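Local coordinates for protein nitrite transporter NirC (Salmonella enterica subsp. enterica serovar Typhimurium, PDB 4FC4) that forms a pentameric FNT-family channel of the bacterial inner membrane that carries nitrite into and out of the cell, at residues Thr3-Lys8 / Met170-Glu175; Met85-Gly90 / Trp102-Gln107; Phe118-Tyr123 / Leu204-Trp209. All blocks are in the same frame, centred on the assembly; numbering follows the deposited sequence.

Contact 1 of 3, residues Thr3-Lys8 / Met170-Glu175; sequences TDTINK and MAIRTE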
loop_
_atom_site.group_PDB
_atom_site.type_symbol
_atom_site.label_atom_id
_atom_site.label_comp_id
_atom_site.label_asym_id
_atom_site.label_seq_id
_atom_site.Cartn_x
_atom_site.Cartn_y
_atom_site.Cartn_z
ATOM N N THR B 3 -0.939 -22.260 -20.717
ATOM C CA THR B 3 0.127 -23.146 -21.235
ATOM C C THR B 3 1.528 -22.724 -20.777
ATOM O O THR B 3 2.268 -23.535 -20.255
ATOM C CB THR B 3 0.103 -23.260 -22.795
ATOM O OG1 THR B 3 -1.123 -23.862 -23.223
ATOM C CG2 THR B 3 1.279 -24.078 -23.348
ATOM N N ASP B 4 1.904 -21.471 -20.971
ATOM C CA ASP B 4 3.125 -20.970 -20.348
ATOM C C ASP B 4 3.278 -21.199 -18.867
ATOM O O ASP B 4 4.353 -21.568 -18.453
ATOM C CB ASP B 4 3.365 -19.512 -20.682
ATOM C CG ASP B 4 3.435 -19.293 -22.180
ATOM O OD1 ASP B 4 4.139 -20.085 -22.878
ATOM O OD2 ASP B 4 2.760 -18.361 -22.670
ATOM N N THR B 5 2.234 -21.009 -18.061
ATOM C CA THR B 5 2.373 -21.167 -16.599
ATOM C C THR B 5 2.612 -22.603 -16.248
ATOM O O THR B 5 3.478 -22.928 -15.418
ATOM C CB THR B 5 1.130 -20.682 -15.850
ATOM O OG1 THR B 5 0.807 -19.383 -16.321
ATOM C CG2 THR B 5 1.372 -20.583 -14.352
ATOM N N ILE B 6 1.831 -23.462 -16.891
ATOM C CA ILE B 6 1.968 -24.875 -16.739
ATOM C C ILE B 6 3.377 -25.338 -17.106
ATOM O O ILE B 6 4.007 -26.046 -16.318
ATOM C CB ILE B 6 0.852 -25.617 -17.494
ATOM C CG1 ILE B 6 -0.441 -25.539 -16.661
ATOM C CG2 ILE B 6 1.203 -27.087 -17.752
ATOM C CD1 ILE B 6 -1.658 -25.629 -17.549
ATOM N N ASN B 7 3.903 -24.889 -18.238
ATOM C CA ASN B 7 5.283 -25.270 -18.618
ATOM C C ASN B 7 6.336 -24.797 -17.651
ATOM O O ASN B 7 7.262 -25.541 -17.379
ATOM C CB ASN B 7 5.644 -24.864 -20.038
ATOM C CG ASN B 7 4.867 -25.655 -21.074
ATOM O OD1 ASN B 7 4.582 -25.147 -22.153
ATOM N ND2 ASN B 7 4.484 -26.887 -20.737
ATOM N N LYS B 8 6.187 -23.580 -17.125
ATOM C CA LYS B 8 7.005 -23.125 -16.010
ATOM C C LYS B 8 6.945 -24.010 -14.753
ATOM O O LYS B 8 7.993 -24.320 -14.168
ATOM C CB LYS B 8 6.672 -21.679 -15.672
ATOM C CG LYS B 8 7.464 -20.649 -16.464
ATOM C CD LYS B 8 6.589 -19.480 -16.922
ATOM C CE LYS B 8 7.242 -18.148 -16.598
ATOM N NZ LYS B 8 6.325 -17.095 -17.098
ATOM N N MET B 170 -0.436 -17.250 -9.093
ATOM C CA MET B 170 -0.548 -15.834 -9.483
ATOM C C MET B 170 0.808 -15.129 -9.510
ATOM O O MET B 170 1.051 -14.275 -10.341
ATOM C CB MET B 170 -1.523 -15.085 -8.590
ATOM C CG MET B 170 -2.980 -15.505 -8.702
ATOM S SD MET B 170 -3.962 -14.458 -7.616
ATOM C CE MET B 170 -4.202 -13.077 -8.677
ATOM N N ALA B 171 1.674 -15.480 -8.556
ATOM C CA ALA B 171 3.055 -14.970 -8.534
ATOM C C ALA B 171 3.806 -15.374 -9.792
ATOM O O ALA B 171 4.473 -14.536 -10.399
ATOM C CB ALA B 171 3.789 -15.440 -7.293
ATOM N N ILE B 172 3.640 -16.625 -10.241
ATOM C CA ILE B 172 4.297 -17.033 -11.483
ATOM C C ILE B 172 3.833 -16.225 -12.689
ATOM O O ILE B 172 4.634 -15.950 -13.591
ATOM C CB ILE B 172 4.180 -18.530 -11.747
ATOM C CG1 ILE B 172 5.110 -19.278 -10.809
ATOM C CG2 ILE B 172 4.575 -18.868 -13.181
ATOM C CD1 ILE B 172 4.849 -20.765 -10.786
ATOM N N ARG B 173 2.554 -15.819 -12.684
ATOM C CA ARG B 173 1.894 -15.123 -13.809
ATOM C C ARG B 173 2.027 -13.590 -13.819
ATOM O O ARG B 173 1.526 -12.915 -14.727
ATOM C CB ARG B 173 0.435 -15.516 -13.787
ATOM C CG ARG B 173 0.284 -16.999 -14.127
ATOM C CD ARG B 173 -1.107 -17.504 -13.817
ATOM N NE ARG B 173 -2.149 -16.767 -14.535
ATOM C CZ ARG B 173 -2.504 -17.013 -15.793
ATOM N NH1 ARG B 173 -1.887 -17.963 -16.449
ATOM N NH2 ARG B 173 -3.473 -16.304 -16.389
ATOM N N THR B 174 2.678 -13.060 -12.797
ATOM C CA THR B 174 2.907 -11.606 -12.636
ATOM C C THR B 174 4.387 -11.275 -12.375
ATOM O O THR B 174 5.218 -12.163 -12.146
ATOM C CB THR B 174 2.024 -11.004 -11.486
ATOM O OG1 THR B 174 2.228 -11.718 -10.241
ATOM C CG2 THR B 174 0.521 -11.073 -11.891
ATOM N N GLU B 175 4.676 -9.990 -12.369
ATOM C CA GLU B 175 6.034 -9.439 -12.200
ATOM C C GLU B 175 6.145 -8.516 -10.966
ATOM O O GLU B 175 5.158 -7.971 -10.469
ATOM C CB GLU B 175 6.390 -8.670 -13.481
ATOM C CG GLU B 175 7.531 -9.218 -14.361
ATOM C CD GLU B 175 7.751 -10.739 -14.307
ATOM O OE1 GLU B 175 7.252 -11.419 -15.221
ATOM O OE2 GLU B 175 8.440 -11.248 -13.383
#

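Contact 2 of 3, residues Met85-Gly90 / Trp102-Gln107; sequences MFLTLG and WAILPQ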
loop_
_atom_site.group_PDB
_atom_site.type_symbol
_atom_site.label_atom_id
_atom_site.label_comp_id
_atom_site.label_asym_id
_atom_site.label_seq_id
_atom_site.Cartn_x
_atom_site.Cartn_y
_atom_site.Cartn_z
ATOM N N MET B 85 1.471 -29.086 -6.105
ATOM C CA MET B 85 1.107 -28.537 -7.438
ATOM C C MET B 85 2.178 -28.716 -8.513
ATOM O O MET B 85 1.865 -29.217 -9.599
ATOM C CB MET B 85 0.714 -27.064 -7.377
ATOM C CG MET B 85 0.272 -26.430 -8.700
ATOM S SD MET B 85 -0.192 -24.682 -8.391
ATOM C CE MET B 85 1.403 -23.882 -8.257
ATOM N N PHE B 86 3.426 -28.351 -8.211
ATOM C CA PHE B 86 4.474 -28.288 -9.228
ATOM C C PHE B 86 4.686 -29.677 -9.822
ATOM O O PHE B 86 4.716 -29.891 -11.078
ATOM C CB PHE B 86 5.813 -27.759 -8.632
ATOM C CG PHE B 86 5.845 -26.261 -8.350
ATOM C CD1 PHE B 86 5.575 -25.316 -9.352
ATOM C CD2 PHE B 86 6.180 -25.783 -7.067
ATOM C CE1 PHE B 86 5.631 -23.930 -9.080
ATOM C CE2 PHE B 86 6.231 -24.408 -6.788
ATOM C CZ PHE B 86 5.945 -23.483 -7.785
ATOM N N LEU B 87 4.850 -30.627 -8.899
ATOM C CA LEU B 87 5.138 -31.994 -9.262
ATOM C C LEU B 87 3.989 -32.628 -10.029
ATOM O O LEU B 87 4.218 -33.428 -10.919
ATOM C CB LEU B 87 5.537 -32.801 -8.038
ATOM C CG LEU B 87 6.748 -32.244 -7.276
ATOM C CD1 LEU B 87 7.126 -33.204 -6.167
ATOM C CD2 LEU B 87 7.958 -32.066 -8.183
ATOM N N THR B 88 2.762 -32.222 -9.730
ATOM C CA THR B 88 1.595 -32.771 -10.409
ATOM C C THR B 88 1.669 -32.386 -11.889
ATOM O O THR B 88 1.614 -33.278 -12.788
ATOM C CB THR B 88 0.282 -32.258 -9.758
ATOM O OG1 THR B 88 0.096 -32.943 -8.507
ATOM C CG2 THR B 88 -0.925 -32.495 -10.666
ATOM N N LEU B 89 1.813 -31.076 -12.120
ATOM C CA LEU B 89 1.973 -30.512 -13.448
ATOM C C LEU B 89 3.177 -31.122 -14.137
ATOM O O LEU B 89 3.132 -31.372 -15.340
ATOM C CB LEU B 89 2.062 -28.960 -13.399
ATOM C CG LEU B 89 0.709 -28.346 -12.998
ATOM C CD1 LEU B 89 0.751 -26.843 -12.788
ATOM C CD2 LEU B 89 -0.334 -28.668 -14.060
ATOM N N GLY B 90 4.253 -31.372 -13.395
ATOM C CA GLY B 90 5.436 -32.077 -13.951
ATOM C C GLY B 90 5.126 -33.484 -14.456
ATOM O O GLY B 90 5.517 -33.852 -15.589
ATOM N N TRP B 102 6.243 -38.904 -6.068
ATOM C CA TRP B 102 6.090 -39.532 -4.754
ATOM C C TRP B 102 7.377 -39.799 -3.991
ATOM O O TRP B 102 7.350 -39.874 -2.785
ATOM C CB TRP B 102 5.188 -40.757 -4.828
ATOM C CG TRP B 102 3.814 -40.468 -5.403
ATOM C CD1 TRP B 102 3.239 -41.046 -6.534
ATOM C CD2 TRP B 102 2.777 -39.544 -4.887
ATOM N NE1 TRP B 102 1.962 -40.572 -6.746
ATOM C CE2 TRP B 102 1.625 -39.665 -5.802
ATOM C CE3 TRP B 102 2.693 -38.641 -3.798
ATOM C CZ2 TRP B 102 0.461 -38.925 -5.626
ATOM C CZ3 TRP B 102 1.507 -37.913 -3.630
ATOM C CH2 TRP B 102 0.418 -38.056 -4.522
ATOM N N ALA B 103 8.530 -39.889 -4.645
ATOM C CA ALA B 103 9.775 -40.008 -3.898
ATOM C C ALA B 103 10.202 -38.643 -3.294
ATOM O O ALA B 103 10.858 -38.568 -2.256
ATOM C CB ALA B 103 10.848 -40.559 -4.800
ATOM N N ILE B 104 9.790 -37.562 -3.939
ATOM C CA ILE B 104 10.233 -36.263 -3.551
ATOM C C ILE B 104 9.377 -35.618 -2.447
ATOM O O ILE B 104 9.929 -35.068 -1.478
ATOM C CB ILE B 104 10.330 -35.354 -4.799
ATOM C CG1 ILE B 104 11.439 -35.891 -5.754
ATOM C CG2 ILE B 104 10.528 -33.918 -4.380
ATOM C CD1 ILE B 104 11.664 -35.046 -6.986
ATOM N N LEU B 105 8.046 -35.670 -2.601
ATOM C CA LEU B 105 7.122 -34.982 -1.689
ATOM C C LEU B 105 7.443 -35.263 -0.198
ATOM O O LEU B 105 7.503 -34.315 0.581
ATOM C CB LEU B 105 5.643 -35.290 -2.012
ATOM C CG LEU B 105 5.021 -34.556 -3.195
ATOM C CD1 LEU B 105 3.645 -35.122 -3.439
ATOM C CD2 LEU B 105 4.948 -33.011 -2.977
ATOM N N PRO B 106 7.634 -36.552 0.197
ATOM C CA PRO B 106 7.920 -36.832 1.624
ATOM C C PRO B 106 9.255 -36.207 2.114
ATOM O O PRO B 106 9.354 -35.744 3.271
ATOM C CB PRO B 106 7.981 -38.395 1.694
ATOM C CG PRO B 106 8.030 -38.873 0.264
ATOM C CD PRO B 106 7.356 -37.789 -0.563
ATOM N N GLN B 107 10.280 -36.232 1.262
ATOM C CA GLN B 107 11.514 -35.510 1.546
ATOM C C GLN B 107 11.293 -33.999 1.780
ATOM O O GLN B 107 11.864 -33.434 2.739
ATOM C CB GLN B 107 12.476 -35.603 0.391
ATOM C CG GLN B 107 12.860 -36.992 -0.071
ATOM C CD GLN B 107 14.134 -36.918 -0.918
ATOM O OE1 GLN B 107 14.710 -37.944 -1.220
ATOM N NE2 GLN B 107 14.583 -35.670 -1.292
#

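Contact 3 of 3, residues Phe118-Tyr123 / Leu204-Trp209; sequences FVALLY and LFALSW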
loop_
_atom_site.group_PDB
_atom_site.type_symbol
_atom_site.label_atom_id
_atom_site.label_comp_id
_atom_site.label_asym_id
_atom_site.label_seq_id
_atom_site.Cartn_x
_atom_site.Cartn_y
_atom_site.Cartn_z
ATOM N N PHE B 118 13.509 -26.200 13.885
ATOM C CA PHE B 118 14.731 -25.444 14.119
ATOM C C PHE B 118 14.474 -23.968 14.415
ATOM O O PHE B 118 15.071 -23.430 15.369
ATOM C CB PHE B 118 15.712 -25.614 12.977
ATOM C CG PHE B 118 16.923 -24.685 13.036
ATOM C CD1 PHE B 118 18.007 -24.965 13.894
ATOM C CD2 PHE B 118 17.002 -23.576 12.187
ATOM C CE1 PHE B 118 19.124 -24.137 13.898
ATOM C CE2 PHE B 118 18.128 -22.762 12.187
ATOM C CZ PHE B 118 19.182 -23.037 13.049
ATOM N N VAL B 119 13.612 -23.307 13.634
ATOM C CA VAL B 119 13.325 -21.877 13.924
ATOM C C VAL B 119 12.604 -21.792 15.310
ATOM O O VAL B 119 12.770 -20.808 16.067
ATOM C CB VAL B 119 12.518 -21.205 12.785
ATOM C CG1 VAL B 119 11.096 -21.782 12.759
ATOM C CG2 VAL B 119 12.489 -19.659 12.931
ATOM N N ALA B 120 11.851 -22.839 15.676
ATOM C CA ALA B 120 11.169 -22.823 16.984
ATOM C C ALA B 120 12.179 -22.919 18.143
ATOM O O ALA B 120 12.081 -22.190 19.172
ATOM C CB ALA B 120 10.082 -23.912 17.071
ATOM N N LEU B 121 13.176 -23.779 17.962
ATOM C CA LEU B 121 14.261 -23.908 18.949
ATOM C C LEU B 121 14.975 -22.566 19.223
ATOM O O LEU B 121 15.234 -22.221 20.389
ATOM C CB LEU B 121 15.278 -24.926 18.477
ATOM C CG LEU B 121 15.107 -26.402 18.794
ATOM C CD1 LEU B 121 16.421 -27.107 18.392
ATOM C CD2 LEU B 121 14.814 -26.626 20.291
ATOM N N LEU B 122 15.352 -21.866 18.155
ATOM C CA LEU B 122 16.069 -20.654 18.281
ATOM C C LEU B 122 15.211 -19.645 19.047
ATOM O O LEU B 122 15.722 -18.928 19.899
ATOM C CB LEU B 122 16.435 -20.074 16.898
ATOM C CG LEU B 122 17.369 -20.827 15.919
ATOM C CD1 LEU B 122 17.413 -20.043 14.591
ATOM C CD2 LEU B 122 18.792 -21.054 16.446
ATOM N N TYR B 123 13.912 -19.588 18.742
ATOM C CA TYR B 123 13.023 -18.600 19.374
ATOM C C TYR B 123 12.939 -18.886 20.894
ATOM O O TYR B 123 12.886 -17.992 21.770
ATOM C CB TYR B 123 11.671 -18.624 18.648
ATOM C CG TYR B 123 10.638 -17.766 19.309
ATOM C CD1 TYR B 123 10.627 -16.394 19.119
ATOM C CD2 TYR B 123 9.685 -18.337 20.116
ATOM C CE1 TYR B 123 9.705 -15.594 19.769
ATOM C CE2 TYR B 123 8.754 -17.569 20.741
ATOM C CZ TYR B 123 8.791 -16.183 20.573
ATOM O OH TYR B 123 7.858 -15.420 21.213
ATOM N N LEU B 204 4.086 -23.982 14.708
ATOM C CA LEU B 204 3.213 -23.697 15.836
ATOM C C LEU B 204 3.335 -24.844 16.826
ATOM O O LEU B 204 3.470 -24.616 18.049
ATOM C CB LEU B 204 1.774 -23.545 15.389
ATOM C CG LEU B 204 0.889 -23.234 16.580
ATOM C CD1 LEU B 204 1.204 -21.864 17.196
ATOM C CD2 LEU B 204 -0.528 -23.366 16.072
ATOM N N PHE B 205 3.293 -26.072 16.297
ATOM C CA PHE B 205 3.333 -27.222 17.160
ATOM C C PHE B 205 4.612 -27.302 17.946
ATOM O O PHE B 205 4.591 -27.744 19.099
ATOM C CB PHE B 205 3.031 -28.515 16.417
ATOM C CG PHE B 205 1.594 -28.619 15.935
ATOM C CD1 PHE B 205 0.554 -28.177 16.711
ATOM C CD2 PHE B 205 1.290 -29.144 14.685
ATOM C CE1 PHE B 205 -0.760 -28.261 16.259
ATOM C CE2 PHE B 205 -0.023 -29.240 14.232
ATOM C CZ PHE B 205 -1.050 -28.792 15.021
ATOM N N ALA B 206 5.716 -26.809 17.364
ATOM C CA ALA B 206 7.027 -26.971 17.994
ATOM C C ALA B 206 7.140 -25.904 19.110
ATOM O O ALA B 206 7.574 -26.190 20.259
ATOM C CB ALA B 206 8.151 -26.910 16.952
ATOM N N LEU B 207 6.686 -24.703 18.789
ATOM C CA LEU B 207 6.603 -23.607 19.743
ATOM C C LEU B 207 5.773 -23.957 20.987
ATOM O O LEU B 207 6.201 -23.730 22.114
ATOM C CB LEU B 207 5.954 -22.406 19.053
ATOM C CG LEU B 207 6.791 -21.636 18.040
ATOM C CD1 LEU B 207 5.908 -20.560 17.446
ATOM C CD2 LEU B 207 8.073 -21.062 18.674
ATOM N N SER B 208 4.573 -24.499 20.800
ATOM C CA SER B 208 3.829 -24.927 21.954
ATOM C C SER B 208 4.560 -26.070 22.680
ATOM O O SER B 208 4.612 -26.106 23.935
ATOM C CB SER B 208 2.391 -25.301 21.605
ATOM O OG SER B 208 1.732 -25.643 22.810
ATOM N N TRP B 209 5.156 -26.984 21.914
ATOM C CA TRP B 209 5.861 -28.133 22.519
ATOM C C TRP B 209 6.988 -27.698 23.415
ATOM O O TRP B 209 7.163 -28.253 24.515
ATOM C CB TRP B 209 6.367 -29.116 21.458
ATOM C CG TRP B 209 6.890 -30.397 22.061
ATOM C CD1 TRP B 209 8.210 -30.843 22.094
ATOM C CD2 TRP B 209 6.118 -31.441 22.772
ATOM N NE1 TRP B 209 8.313 -32.055 22.747
ATOM C CE2 TRP B 209 7.104 -32.477 23.180
ATOM C CE3 TRP B 209 4.766 -31.625 23.094
ATOM C CZ2 TRP B 209 6.726 -33.630 23.874
ATOM C CZ3 TRP B 209 4.399 -32.797 23.790
ATOM C CH2 TRP B 209 5.363 -33.773 24.169
#

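Contact 1 of 3, residues Thr3-Lys8 / Met170-Glu175
R173 meets T5 through the outer part of its side chain. Its CB lies off to one side and makes no contact; from CG onward the chain nears T5. With CG beside the backbone N (chi1 -67°), CG comes to 3.3 Å from T5 OG1, and it also meets the methyl T5 CG2. CD stays near the same hydroxyl, at 3.7 Å from T5 OG1. NE is taken by the second subunit, where it gives a hydrogen bond to I74 O. The bend at chi3 (58°) sets the guanidinium so that NH1 donates to T5 OG1 at 3.0 Å. That bond is bent (143° at the hydrogen), and OG1 lies near the guanidinium edge, slightly off its plane. Two bonds, one within the subunit and one between subunits, thus fix the rotation of the group. T5 CG2 also packs on I172 CG2 at 3.8 Å, and K8 CD lies 4.3 Å from I172 CG2. The contact joins the start of helix 3-22 to the C-terminal end of helix 150-172. T5 also rests on W169 of that helix, and I172 leans on F86 of helix 80-93. Beyond R173 lies the second subunit of the FNT pentamer.

Contact 2 of 3, residues Met85-Gly90 / Trp102-Gln107
L87 meets I104 and L105 with a single methyl, CD1. The two helices involved are neighbours in the aquaporin-like FNT fold. Helix 80-93 follows helix 67-75 after a short non-helical stretch, consistent with the interrupted second transmembrane helix of this family. A short link then leads into the long helix 98-125. The side chains of L87 and L105 lie alongside each other, pointing opposite ways. Each reaches out from its own helix, and they overlap at their ends. The two leucines have similar torsions. L87 has CG beside the backbone N (chi1 -58°) and extends at chi2, which carries CD1 toward the other helix. The first bond of L105 is not aimed at L87, but its CG and CD2 come up against L87 CD1. I104 behaves differently. Its CB bond already points at helix 80-93, so the short branch CG2 does the touching and CB lies just behind it. The interface is small, apolar and buried, and it is held by apolar packing, with no polar bond between the segments. L105 is also covered by F80, H83 and T84, on the earlier turns of helix 80-93. Helix 98-125 is kinked just past the contact, because the N of P106 has no hydrogen to give to the turn before. On the far side of helix 80-93, M85 packs on C165 and I168 of helix 150-172. At the centre, L87 CD1 stands 3.9 Å from I104 CG2 and 3.9 Å from L105 CD2, so one methyl is shared by two successive residues.

Contact 3 of 3, residues Phe118-Tyr123 / Leu204-Trp209
The methyl L207 CD2 approaches the ring of Y123 obliquely. The nearest pair is Y123 CD2 and L207 CD2, at 3.5 Å. Y123 CE2 is the next ring atom, at 4.1 Å from the same methyl. The two side chains cross at about a right angle. CG of Y123 lies anti to the backbone N (chi1 173°), which swings the ring off its helix toward L207. Of the other flat groups, F118 has L122 CG over one face, offset toward the rim. It also makes an edge-to-face stack with F240 of the third subunit. W209 stacks on H213, away from the contact.

About one turn earlier on helix 98-125, A120 brings the helices close. A120 CB meets A206 CB at 3.6 Å. The same A120 CB touches L207 CD2 at 3.8 Å, so that methyl is held between A120 and the Y123 ring. The helix segments run in broadly the same direction, with a crossing angle of -34° and axes 8.6 Å apart. Helix 198-209 follows helix 177-192 after a short gap, consistent with the interrupted fifth transmembrane helix of FNT channels. It packs here near the C-terminal end of helix 98-125. I42 and I43 of helix 24-51 also cover L207 and Y123, respectively, while Y195 of the third subunit packs on Y123.

The chemistry across the two segments is wholly apolar. Among the touching side chains the polar group is Y123 OH, which is hydrogen-bonded to the backbone N of L130. That bond satisfies the buried hydroxyl and ties the outer end of the ring, while ring atoms CD2 and CE2 make the van der Waals contact with L207.

Overall arrangement
The chain starts in helix 3-22, whose first turns belong to contact 1. The loop that opens here closes at residues 170-175, at the end of helix 150-172. Contact 2 is nested inside it, linking helix 80-93 to the next helix, 98-125. Contact 3 opens further along helix 98-125 and closes at 204-209, after contact 1 has closed, so contacts 1 and 3 cross. Contacts 2 and 3 follow in series on that shared helix, their nearest atoms about 13 Å apart. Contacts 1 and 2 also touch each other, for example through I6 and L89. Contacts 1 and 3 lie on opposite sides of the subunit's centre, their centres about 34 Å apart.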